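Iota-carrageenase (Alteromonas sp. ATCC 43554, PDB 1KTW) hydrolyses the beta-1,4 linkages within iota-carrageenans, sulfated galactans of red algal cell walls, with inversion of anomeric configuration. Local coordinates at residues Y65-I70 and R98-G103; P88-D93 and D126-N131; R216-N221 and A248-P253; R276-F281 and I408-E413. One frame throughout, in Å; residues are numbered along the deposited sequence.

Contact 1 (Y65-I70 and R98-G103); sequences YHFLGI and RLFEVG. With G4S (4-O-sulfo-beta-D-galactopyranose), chain C.
I70 and F100 form a parallel beta bridge between neighbouring turns of the right-handed beta-helix, the fold of the pectate lyase-like clan. Three backbone bonds join the turns. G69 N donates to R98 O and I70 N to L99 O, the latter at 3.1 Å. E101 N returns a bond to I70 O at 2.9 Å, nearly in line with the I70 carbonyl bond. The chain turns a corner at L99, and G69 sits beside that corner with a positive phi, which favours glycine.

The tight part is the buried side. I70 and F100 lie side by side and point the same way. I70 CB meets F100 CD1 at the ring edge, 4.0 Å away. F67 comes to the same ring, its CD2 4.0 Å from F100 CE1. CB of L99 rests over the centre of one F100 face, and F113 and F135 extend this aromatic cluster. L99 CD2 reaches back to F67 O, 3.4 Å away. Helix 39-50 packs on F67 and I70.

The other side is looser and turns polar toward the bound sugar. L68 is partly exposed and touches mainly through CD1, which lies across L99 CD2. R98 leads away from the 65-70 segment. Its chain bends at chi2 (93°), which carries the guanidinium out toward bound carrageenan. E101 OE2 holds NH1 in a salt bridge at 2.7 Å, while Q71 binds the other carboxylate oxygen. K136 also binds the galactose sulfate. R98 NH2 donates a hydrogen bond to sulfate oxygen O7 of G4S at the guanidinium edge, 2.6 Å away, bent at 139°.

Contact 2 (P88-D93 and D126-N131); sequences PTWNGD and DSRDKN
Two surface loops of the beta-helix, each following a strand, meet here in a cation-pi contact between W90 and R128. R128 CZ lies 4.1 Å from the centroid of the six-membered ring of W90, over its face. The guanidinium is not flat on the ring: the two planes are 42° apart. The indole reaches across because its CG is anti to the backbone N (chi1 170°). G92 N lies over the opposite face, toward the rim. The indole edge meets the other loop, with W90 CZ3 3.7 Å from D129 N.

Further in, P88 CG rests 4.0 Å from S127 OG. That hydroxyl accepts from D129 N at 3.0 Å, which closes an ST turn. With an alanine here, in place of S127, D129 N loses this acceptor, and the turn at the edge of W90 would probably relax. D129 begins an Asx turn of its own, with OD1 accepting from N131 N. Its OD2 is bound by H97 and by a water at 2.8 Å. The same water donates to T89 O and so bridges the two loops. A second Asx turn, from N91 OD1 to D93 N, shapes the 88-93 loop.

No direct hydrogen bond joins the segments. Each loop is shaped by its own side-chain turns, and they meet through a charge on a ring, a shared water and apolar edges.

Contact 3 (R216-N221 and A248-P253); sequences RMETDN and AVMFGP. With DGS (3,6-anhydro-2-O-sulfo-alpha-D-galactopyranose), chain D.
E218 lies against M250 of the neighbouring strand, with M250 CE 3.9 Å from E218 CD. With R216 it grips a bound anhydrogalactose sulfate. The sugar O4 donates to E218 OE2 at 2.8 Å. R216 NH1 donates to sulfate oxygen O8 of DGS at 2.9 Å. The same NH1 also reaches E218 OE1, on the syn side of the carboxylate, in a salt bridge of 3.0 Å. This ties the two sugar-binding groups together.

The next shell fixes them. H254 also bonds E218 OE2, and Y191 O takes R216 NH2. M250 bends at chi2 (-94°), which lays its methyl against that carboxylate. A glutamine in place of E218 carries no charge, and R216 NH1 would probably be left without its salt-bridge mate.

These side chains stand on a parallel strand pairing. M217 N donates to M250 O, and G252 N to M217 O at 3.1 Å. G252 has no side chain, and a CB would be crowded by M250 CE.

On the opposite face of the sheet, M217 turns its methyl over the F251 ring, with CE 3.4 Å from F251 CE2. The sulfur lies obliquely to it in a Met-aromatic contact. Nearby CG1 of V249 packs on the same methyl.

Such parallel strands in successive turns, with charged, sugar-binding side chains on the outer face and apolar ones inside, are characteristic of a saccharide-binding right-handed beta-helix.

Contact 4 (R276-F281 and I408-E413); sequences RSDSGF and IDTTPE. With CA (calcium ion), chain F; DGS (3,6-anhydro-2-O-sulfo-alpha-D-galactopyranose), chain D.
Strands 275-277 and 407-409 run parallel, pairing R276 with I408 and S277 with D409. The touching parts point only 13° apart. S277 N donates to I408 O, and T410 N to S277 O at 3.0 Å. R276 CA adds a CA-H...O contact to I408 O. Beyond the strands the chains stay together as loops, and S279 packs on P412, with OG 3.3 Å from CD.

R276 extends fully, with CG anti to the backbone N (chi1 167°), which carries its guanidinium away from I408. D278 is gripped side-on. NE meets OD1 at 2.9 Å and NH2 meets OD2, both within or near the guanidinium plane. This should fix the rotation of the guanidinium. NH1 is then turned to sulfate oxygen O9 of DGS, 3.0 Å away, with a longer bond from NH2.

Between the loops one water links D278 OD1 with T410 OG1, and another links S279 N with that same hydroxyl.

T411 N to D409 OD1 makes an Asx turn, and T411 OG1 adds a second bond to that oxygen at 2.7 Å. T411 OG1 also binds calcium at 2.5 Å, and D409 OD2 holds a water that is another ligand of the ion. D418, Y419 and D420 supply further ligands. The strands are adjacent turns of the beta-helix, with a sulfate-binding arginine on strand 275-277 and a calcium site in the loop after strand 407-409.

Overall arrangement
Contacts 1, 3 and 4 each join parallel strands of the beta-helix, while contact 2 joins loops at the surface. Contacts 1 and 3 are buried, and contact 4 only partly. Contacts 3 and 4 share a sheet: strand 250-252 lies beside strand 275-277, and both contacts meet the same anhydrogalactose sulfate. Contact 1 binds sulfate too, on a galactose unit, but its centre is about 36 Å from that of contact 4. Contacts 1 and 2 touch, with a probable hydrogen bond from T89 N to F67 O. Aromatic and aliphatic packing dominates contact 1, cation-pi and water contact 2; contact 3 has charged sugar binding on one face and Met-aromatic packing on the other, and contact 4 adds calcium.

Contact 1 (Y65-I70 and R98-G103)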
# COMPACT_ATOMS: atom_id res chain seq x y z
N TYR A 65 14.21 -1.19 -21.34
CA TYR A 65 14.88 -2.34 -20.72
C TYR A 65 13.90 -3.31 -20.04
O TYR A 65 12.80 -2.91 -19.63
CB TYR A 65 15.89 -1.86 -19.66
CG TYR A 65 16.90 -0.85 -20.16
CD1 TYR A 65 18.12 -1.26 -20.70
CD2 TYR A 65 16.59 0.52 -20.17
CE1 TYR A 65 19.01 -0.32 -21.26
CE2 TYR A 65 17.47 1.46 -20.72
CZ TYR A 65 18.68 1.03 -21.26
OH TYR A 65 19.52 1.95 -21.85
N HIS A 66 14.32 -4.57 -19.93
CA HIS A 66 13.55 -5.64 -19.28
C HIS A 66 14.34 -6.21 -18.07
O HIS A 66 15.47 -6.68 -18.24
CB HIS A 66 13.23 -6.76 -20.30
CG HIS A 66 12.18 -6.39 -21.31
ND1 HIS A 66 12.43 -5.53 -22.37
CD2 HIS A 66 10.88 -6.73 -21.41
CE1 HIS A 66 11.32 -5.35 -23.06
NE2 HIS A 66 10.36 -6.07 -22.50
N PHE A 67 13.76 -6.16 -16.86
CA PHE A 67 14.41 -6.68 -15.64
C PHE A 67 13.46 -7.50 -14.76
O PHE A 67 12.25 -7.32 -14.81
CB PHE A 67 14.91 -5.54 -14.71
CG PHE A 67 15.85 -4.54 -15.34
CD1 PHE A 67 17.05 -4.94 -15.93
CD2 PHE A 67 15.56 -3.17 -15.27
CE1 PHE A 67 17.95 -3.98 -16.45
CE2 PHE A 67 16.44 -2.21 -15.78
CZ PHE A 67 17.64 -2.62 -16.37
N LEU A 68 14.05 -8.36 -13.91
CA LEU A 68 13.30 -9.15 -12.92
C LEU A 68 14.26 -9.78 -11.90
O LEU A 68 15.34 -10.24 -12.25
CB LEU A 68 12.45 -10.26 -13.57
CG LEU A 68 11.25 -10.69 -12.71
CD1 LEU A 68 10.25 -9.55 -12.65
CD2 LEU A 68 10.57 -11.93 -13.28
N GLY A 69 13.84 -9.80 -10.63
CA GLY A 69 14.60 -10.40 -9.54
C GLY A 69 15.98 -9.83 -9.23
O GLY A 69 16.86 -10.55 -8.73
N ILE A 70 16.18 -8.54 -9.49
CA ILE A 70 17.48 -7.92 -9.24
C ILE A 70 17.78 -7.77 -7.74
O ILE A 70 16.92 -7.33 -6.97
CB ILE A 70 17.56 -6.53 -9.92
CG1 ILE A 70 17.14 -6.64 -11.40
CG2 ILE A 70 18.97 -5.96 -9.80
CD1 ILE A 70 18.04 -7.56 -12.25
N ARG A 98 9.20 -9.58 -8.34
CA ARG A 98 9.51 -8.16 -8.13
C ARG A 98 10.60 -7.78 -9.12
O ARG A 98 11.44 -8.61 -9.48
CB ARG A 98 10.04 -7.89 -6.71
CG ARG A 98 9.22 -8.44 -5.53
CD ARG A 98 9.77 -9.80 -5.17
NE ARG A 98 9.04 -10.49 -4.12
CZ ARG A 98 9.36 -11.71 -3.69
NH1 ARG A 98 10.39 -12.34 -4.23
NH2 ARG A 98 8.66 -12.29 -2.73
N LEU A 99 10.58 -6.53 -9.59
CA LEU A 99 11.64 -6.08 -10.48
C LEU A 99 12.92 -5.95 -9.65
O LEU A 99 13.97 -6.42 -10.07
CB LEU A 99 11.32 -4.70 -11.10
CG LEU A 99 10.07 -4.52 -11.97
CD1 LEU A 99 10.16 -3.18 -12.71
CD2 LEU A 99 9.94 -5.63 -12.97
N PHE A 100 12.81 -5.34 -8.46
CA PHE A 100 13.97 -5.11 -7.58
C PHE A 100 13.75 -5.49 -6.10
O PHE A 100 12.68 -5.20 -5.54
CB PHE A 100 14.37 -3.62 -7.63
CG PHE A 100 14.30 -2.98 -9.02
CD1 PHE A 100 15.19 -3.35 -10.02
CD2 PHE A 100 13.34 -2.00 -9.30
CE1 PHE A 100 15.14 -2.74 -11.30
CE2 PHE A 100 13.28 -1.39 -10.57
CZ PHE A 100 14.18 -1.76 -11.57
N GLU A 101 14.76 -6.11 -5.48
CA GLU A 101 14.74 -6.49 -4.06
C GLU A 101 15.93 -5.80 -3.35
O GLU A 101 17.06 -5.83 -3.85
CB GLU A 101 14.84 -8.02 -3.90
CG GLU A 101 13.71 -8.77 -4.62
CD GLU A 101 13.58 -10.24 -4.19
OE1 GLU A 101 14.56 -11.00 -4.31
OE2 GLU A 101 12.47 -10.62 -3.76
N VAL A 102 15.67 -5.19 -2.19
CA VAL A 102 16.70 -4.46 -1.46
C VAL A 102 16.79 -4.93 0.01
O VAL A 102 15.97 -4.53 0.85
CB VAL A 102 16.39 -2.93 -1.47
CG1 VAL A 102 17.65 -2.10 -1.07
CG2 VAL A 102 15.85 -2.50 -2.86
N GLY A 103 17.78 -5.77 0.31
CA GLY A 103 17.95 -6.26 1.67
C GLY A 103 17.05 -7.44 2.04
O GLY A 103 16.87 -7.74 3.22
C1 G4S C . 1.07 -13.76 0.23
C2 G4S C . 1.94 -14.56 -0.75
C3 G4S C . 3.28 -14.95 -0.10
C4 G4S C . 3.96 -13.69 0.47
C5 G4S C . 2.99 -12.97 1.42
C6 G4S C . 3.57 -11.70 2.00
O1 G4S C . -0.07 -13.31 -0.40
O2 G4S C . 1.25 -15.73 -1.16
O3 G4S C . 4.13 -15.54 -1.10
O4 G4S C . 4.34 -12.81 -0.60
O5 G4S C . 1.79 -12.61 0.71
O6 G4S C . 4.89 -11.91 2.49
S G4S C . 5.91 -12.60 -0.82
O7 G4S C . 6.13 -12.01 -2.15
O8 G4S C . 6.60 -13.89 -0.75
O9 G4S C . 6.43 -11.68 0.21

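Contact 2 (P88-D93 and D126-N131)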
# COMPACT_ATOMS: atom_id res chain seq x y z
N PRO A 88 8.94 -5.46 -16.95
CA PRO A 88 9.32 -6.71 -16.29
C PRO A 88 9.62 -7.83 -17.30
O PRO A 88 8.90 -7.97 -18.31
CB PRO A 88 8.11 -7.04 -15.44
CG PRO A 88 6.97 -6.54 -16.30
CD PRO A 88 7.50 -5.18 -16.77
N THR A 89 10.67 -8.62 -17.04
CA THR A 89 11.04 -9.75 -17.89
C THR A 89 10.06 -10.89 -17.58
O THR A 89 9.76 -11.16 -16.42
CB THR A 89 12.48 -10.25 -17.57
OG1 THR A 89 13.42 -9.17 -17.76
CG2 THR A 89 12.86 -11.44 -18.47
N TRP A 90 9.55 -11.56 -18.61
CA TRP A 90 8.60 -12.64 -18.38
C TRP A 90 9.21 -13.84 -17.65
O TRP A 90 10.31 -14.29 -17.99
CB TRP A 90 7.99 -13.12 -19.70
CG TRP A 90 7.18 -14.40 -19.57
CD1 TRP A 90 7.49 -15.63 -20.09
CD2 TRP A 90 5.95 -14.57 -18.86
NE1 TRP A 90 6.54 -16.55 -19.74
CE2 TRP A 90 5.58 -15.93 -18.98
CE3 TRP A 90 5.12 -13.71 -18.12
CZ2 TRP A 90 4.41 -16.45 -18.39
CZ3 TRP A 90 3.96 -14.23 -17.54
CH2 TRP A 90 3.62 -15.59 -17.68
N ASN A 91 8.50 -14.32 -16.64
CA ASN A 91 8.90 -15.51 -15.89
C ASN A 91 7.59 -16.24 -15.59
O ASN A 91 6.76 -15.75 -14.83
CB ASN A 91 9.60 -15.15 -14.57
CG ASN A 91 10.04 -16.39 -13.80
OD1 ASN A 91 9.35 -17.40 -13.78
ND2 ASN A 91 11.19 -16.29 -13.13
N GLY A 92 7.41 -17.42 -16.18
CA GLY A 92 6.18 -18.16 -15.98
C GLY A 92 6.11 -19.24 -14.91
O GLY A 92 5.32 -20.17 -15.04
N ASP A 93 6.90 -19.13 -13.85
CA ASP A 93 6.86 -20.14 -12.80
C ASP A 93 5.72 -19.91 -11.81
O ASP A 93 5.68 -20.53 -10.74
CB ASP A 93 8.20 -20.20 -12.05
CG ASP A 93 8.45 -18.96 -11.20
OD1 ASP A 93 7.52 -18.13 -11.03
OD2 ASP A 93 9.59 -18.82 -10.69
N ASP A 126 1.96 -4.25 -21.08
CA ASP A 126 2.18 -5.35 -22.03
C ASP A 126 2.48 -6.68 -21.32
O ASP A 126 2.72 -7.69 -21.99
CB ASP A 126 3.36 -5.05 -22.98
CG ASP A 126 3.11 -3.85 -23.88
OD1 ASP A 126 2.00 -3.73 -24.43
OD2 ASP A 126 4.03 -3.02 -24.04
N SER A 127 2.45 -6.70 -19.99
CA SER A 127 2.78 -7.93 -19.25
C SER A 127 1.65 -8.92 -18.99
O SER A 127 0.51 -8.53 -18.74
CB SER A 127 3.42 -7.57 -17.90
OG SER A 127 3.75 -8.74 -17.16
N ARG A 128 1.99 -10.21 -19.04
CA ARG A 128 1.04 -11.29 -18.79
C ARG A 128 1.10 -11.74 -17.32
O ARG A 128 0.29 -12.54 -16.87
CB ARG A 128 1.35 -12.49 -19.71
CG ARG A 128 1.83 -12.08 -21.10
CD ARG A 128 1.78 -13.22 -22.12
NE ARG A 128 2.39 -14.46 -21.65
CZ ARG A 128 1.73 -15.42 -21.00
NH1 ARG A 128 0.43 -15.28 -20.75
NH2 ARG A 128 2.36 -16.52 -20.62
N ASP A 129 2.07 -11.21 -16.57
CA ASP A 129 2.28 -11.54 -15.15
C ASP A 129 1.42 -10.65 -14.26
O ASP A 129 1.56 -9.42 -14.27
CB ASP A 129 3.76 -11.35 -14.81
CG ASP A 129 4.17 -12.02 -13.51
OD1 ASP A 129 3.30 -12.40 -12.69
OD2 ASP A 129 5.40 -12.16 -13.29
N LYS A 130 0.54 -11.26 -13.47
CA LYS A 130 -0.35 -10.52 -12.57
C LYS A 130 0.24 -10.31 -11.17
O LYS A 130 -0.21 -9.44 -10.44
CB LYS A 130 -1.69 -11.26 -12.41
CG LYS A 130 -2.61 -11.24 -13.62
CD LYS A 130 -3.48 -9.98 -13.64
CE LYS A 130 -4.41 -9.96 -14.86
NZ LYS A 130 -5.36 -11.11 -14.90
N ASN A 131 1.24 -11.11 -10.80
CA ASN A 131 1.84 -11.02 -9.47
C ASN A 131 3.13 -10.21 -9.49
O ASN A 131 4.23 -10.76 -9.35
CB ASN A 131 2.13 -12.43 -8.94
CG ASN A 131 0.90 -13.33 -9.01
OD1 ASN A 131 -0.14 -13.01 -8.46
ND2 ASN A 131 1.04 -14.47 -9.70
O HOH W 1 7.04 -11.51 -15.47

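Contact 3 (R216-N221 and A248-P253)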
# COMPACT_ATOMS: atom_id res chain seq x y z
N ARG A 216 -0.82 3.23 2.01
CA ARG A 216 -1.58 2.23 2.77
C ARG A 216 -0.77 1.69 3.96
O ARG A 216 0.06 0.81 3.78
CB ARG A 216 -1.97 1.07 1.81
CG ARG A 216 -2.79 -0.09 2.40
CD ARG A 216 -2.89 -1.29 1.40
NE ARG A 216 -3.77 -1.02 0.25
CZ ARG A 216 -5.08 -1.28 0.22
NH1 ARG A 216 -5.69 -1.83 1.27
NH2 ARG A 216 -5.77 -1.00 -0.87
N MET A 217 -1.02 2.22 5.16
CA MET A 217 -0.30 1.77 6.35
C MET A 217 -1.12 0.67 7.04
O MET A 217 -1.66 0.84 8.15
CB MET A 217 -0.01 2.98 7.27
CG MET A 217 1.01 3.97 6.62
SD MET A 217 1.20 5.65 7.37
CE MET A 217 -0.37 6.43 6.87
N GLU A 218 -1.19 -0.47 6.35
CA GLU A 218 -1.95 -1.63 6.80
C GLU A 218 -0.92 -2.72 7.12
O GLU A 218 -0.44 -3.44 6.23
CB GLU A 218 -2.92 -2.07 5.67
CG GLU A 218 -3.91 -3.16 6.08
CD GLU A 218 -4.95 -3.45 4.99
OE1 GLU A 218 -4.71 -3.11 3.81
OE2 GLU A 218 -6.01 -4.03 5.31
N THR A 219 -0.59 -2.83 8.40
CA THR A 219 0.45 -3.73 8.91
C THR A 219 -0.00 -5.15 9.25
O THR A 219 -0.14 -5.50 10.43
CB THR A 219 1.09 -3.07 10.16
OG1 THR A 219 0.06 -2.81 11.13
CG2 THR A 219 1.69 -1.72 9.79
N ASP A 220 -0.16 -6.00 8.22
CA ASP A 220 -0.68 -7.35 8.44
C ASP A 220 0.12 -8.57 7.97
O ASP A 220 -0.46 -9.66 7.82
CB ASP A 220 -2.10 -7.43 7.86
CG ASP A 220 -2.13 -7.27 6.34
OD1 ASP A 220 -1.05 -7.07 5.73
OD2 ASP A 220 -3.22 -7.37 5.74
N ASN A 221 1.41 -8.42 7.74
CA ASN A 221 2.26 -9.53 7.31
C ASN A 221 2.23 -10.63 8.38
O ASN A 221 2.47 -10.36 9.56
CB ASN A 221 3.70 -9.05 7.12
CG ASN A 221 4.59 -10.08 6.48
OD1 ASN A 221 4.57 -11.26 6.86
ND2 ASN A 221 5.40 -9.65 5.51
N ALA A 248 -6.52 8.46 -0.15
CA ALA A 248 -5.12 8.86 -0.35
C ALA A 248 -4.27 8.29 0.78
O ALA A 248 -3.18 7.76 0.53
CB ALA A 248 -5.00 10.39 -0.38
N VAL A 249 -4.76 8.41 2.02
CA VAL A 249 -4.05 7.93 3.21
C VAL A 249 -4.93 7.00 4.06
O VAL A 249 -6.07 7.35 4.40
CB VAL A 249 -3.59 9.13 4.10
CG1 VAL A 249 -2.95 8.62 5.40
CG2 VAL A 249 -2.61 10.01 3.33
N MET A 250 -4.39 5.84 4.45
CA MET A 250 -5.15 4.88 5.24
C MET A 250 -4.37 4.20 6.38
O MET A 250 -3.23 3.78 6.19
CB MET A 250 -5.72 3.79 4.31
CG MET A 250 -6.49 2.68 5.00
SD MET A 250 -5.47 1.21 5.37
CE MET A 250 -6.75 -0.06 5.35
N PHE A 251 -5.01 4.09 7.54
CA PHE A 251 -4.43 3.44 8.72
C PHE A 251 -5.24 2.16 9.03
O PHE A 251 -6.46 2.22 9.16
CB PHE A 251 -4.47 4.38 9.95
CG PHE A 251 -3.75 5.70 9.75
CD1 PHE A 251 -4.43 6.81 9.22
CD2 PHE A 251 -2.41 5.85 10.08
CE1 PHE A 251 -3.78 8.04 9.03
CE2 PHE A 251 -1.74 7.06 9.90
CZ PHE A 251 -2.42 8.17 9.36
N GLY A 252 -4.55 1.02 9.13
CA GLY A 252 -5.20 -0.25 9.43
C GLY A 252 -4.19 -1.16 10.13
O GLY A 252 -3.49 -1.92 9.48
N PRO A 253 -4.12 -1.12 11.47
CA PRO A 253 -3.15 -1.93 12.22
C PRO A 253 -3.34 -3.44 12.38
O PRO A 253 -2.39 -4.14 12.74
CB PRO A 253 -3.12 -1.23 13.57
CG PRO A 253 -4.58 -0.87 13.75
CD PRO A 253 -4.97 -0.33 12.38
C1 DGS D . -10.97 -5.88 3.34
C2 DGS D . -10.21 -4.60 2.95
C3 DGS D . -8.77 -4.68 3.50
C4 DGS D . -8.07 -5.89 2.94
C5 DGS D . -8.80 -6.97 3.70
C6 DGS D . -8.84 -6.34 5.11
O2 DGS D . -10.36 -4.38 1.53
O3 DGS D . -8.89 -4.91 4.93
O4 DGS D . -6.70 -5.85 3.33
O5 DGS D . -10.16 -7.06 3.16
O7 DGS D . -10.06 -3.04 -0.58
O8 DGS D . -8.36 -2.85 1.23
O9 DGS D . -10.44 -1.90 1.52
S DGS D . -9.78 -3.05 0.87

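Contact 4 (R276-F281 and I408-E413)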
# COMPACT_ATOMS: atom_id res chain seq x y z
N ARG A 276 -8.76 7.58 5.62
CA ARG A 276 -9.52 6.45 6.17
C ARG A 276 -8.75 5.77 7.32
O ARG A 276 -7.54 5.54 7.22
CB ARG A 276 -9.80 5.40 5.07
CG ARG A 276 -10.31 4.04 5.59
CD ARG A 276 -10.65 3.06 4.42
NE ARG A 276 -10.66 1.66 4.85
CZ ARG A 276 -10.74 0.61 4.03
NH1 ARG A 276 -10.85 0.77 2.71
NH2 ARG A 276 -10.68 -0.62 4.54
N SER A 277 -9.46 5.45 8.41
CA SER A 277 -8.85 4.78 9.57
C SER A 277 -9.73 3.60 10.00
O SER A 277 -10.92 3.78 10.27
CB SER A 277 -8.69 5.76 10.75
OG SER A 277 -7.81 6.84 10.44
N ASP A 278 -9.15 2.40 10.05
CA ASP A 278 -9.88 1.18 10.43
C ASP A 278 -9.54 0.78 11.88
O ASP A 278 -8.46 1.10 12.40
CB ASP A 278 -9.49 -0.02 9.53
CG ASP A 278 -10.00 0.08 8.09
OD1 ASP A 278 -10.68 1.06 7.73
OD2 ASP A 278 -9.73 -0.84 7.30
N SER A 279 -10.44 0.06 12.52
CA SER A 279 -10.16 -0.41 13.88
C SER A 279 -9.12 -1.53 13.82
O SER A 279 -8.91 -2.14 12.77
CB SER A 279 -11.44 -0.97 14.52
OG SER A 279 -11.16 -1.70 15.71
N GLY A 280 -8.44 -1.78 14.93
CA GLY A 280 -7.52 -2.89 14.98
C GLY A 280 -8.44 -4.09 15.20
O GLY A 280 -9.57 -3.92 15.67
N PHE A 281 -8.00 -5.29 14.83
CA PHE A 281 -8.83 -6.48 15.03
C PHE A 281 -8.03 -7.77 14.97
O PHE A 281 -6.90 -7.79 14.48
CB PHE A 281 -9.99 -6.51 14.02
CG PHE A 281 -9.56 -6.31 12.60
CD1 PHE A 281 -8.84 -7.29 11.93
CD2 PHE A 281 -9.89 -5.14 11.92
CE1 PHE A 281 -8.45 -7.11 10.60
CE2 PHE A 281 -9.51 -4.94 10.59
CZ PHE A 281 -8.78 -5.93 9.92
N ILE A 408 -13.23 9.17 6.84
CA ILE A 408 -13.93 7.99 7.36
C ILE A 408 -13.10 7.45 8.54
O ILE A 408 -11.88 7.28 8.42
CB ILE A 408 -14.09 6.90 6.26
CG1 ILE A 408 -15.12 7.37 5.21
CG2 ILE A 408 -14.53 5.57 6.88
CD1 ILE A 408 -15.27 6.43 4.01
N ASP A 409 -13.74 7.21 9.68
CA ASP A 409 -13.04 6.73 10.89
C ASP A 409 -13.90 5.73 11.66
O ASP A 409 -14.85 6.11 12.33
CB ASP A 409 -12.73 7.93 11.80
CG ASP A 409 -11.97 7.54 13.08
OD1 ASP A 409 -11.99 6.36 13.52
OD2 ASP A 409 -11.34 8.44 13.66
N THR A 410 -13.54 4.45 11.58
CA THR A 410 -14.31 3.43 12.28
C THR A 410 -13.60 2.82 13.48
O THR A 410 -13.83 1.65 13.80
CB THR A 410 -14.76 2.30 11.32
OG1 THR A 410 -13.62 1.77 10.63
CG2 THR A 410 -15.77 2.85 10.31
N THR A 411 -12.76 3.60 14.15
CA THR A 411 -12.07 3.10 15.34
C THR A 411 -13.13 3.06 16.44
O THR A 411 -14.00 3.93 16.50
CB THR A 411 -10.89 4.01 15.75
OG1 THR A 411 -11.34 5.35 15.92
CG2 THR A 411 -9.79 3.97 14.67
N PRO A 412 -13.07 2.04 17.32
CA PRO A 412 -14.02 1.85 18.43
C PRO A 412 -13.90 2.84 19.59
O PRO A 412 -13.38 2.51 20.66
CB PRO A 412 -13.77 0.40 18.85
CG PRO A 412 -12.29 0.30 18.69
CD PRO A 412 -12.03 0.99 17.35
N GLU A 413 -14.42 4.04 19.36
CA GLU A 413 -14.39 5.15 20.31
C GLU A 413 -14.65 4.82 21.78
O GLU A 413 -13.88 5.23 22.65
CB GLU A 413 -15.40 6.21 19.87
CG GLU A 413 -15.26 7.55 20.59
CD GLU A 413 -16.42 8.50 20.31
OE1 GLU A 413 -16.96 8.48 19.17
OE2 GLU A 413 -16.79 9.27 21.22
CA CA F . -10.71 6.66 17.94
C1 DGS D . -10.97 -5.88 3.34
C2 DGS D . -10.21 -4.60 2.95
C3 DGS D . -8.77 -4.68 3.50
C4 DGS D . -8.07 -5.89 2.94
C5 DGS D . -8.80 -6.97 3.70
C6 DGS D . -8.84 -6.34 5.11
O2 DGS D . -10.36 -4.38 1.53
O3 DGS D . -8.89 -4.91 4.93
O4 DGS D . -6.70 -5.85 3.33
O5 DGS D . -10.16 -7.06 3.16
O7 DGS D . -10.06 -3.04 -0.58
O8 DGS D . -8.36 -2.85 1.23
O9 DGS D . -10.44 -1.90 1.52
S DGS D . -9.78 -3.05 0.87
O HOH W 2 -9.60 8.82 9.76
O HOH W 3 -13.01 2.44 7.90
O HOH W 4 -13.04 -0.83 11.29
O HOH W 5 -10.39 8.35 16.20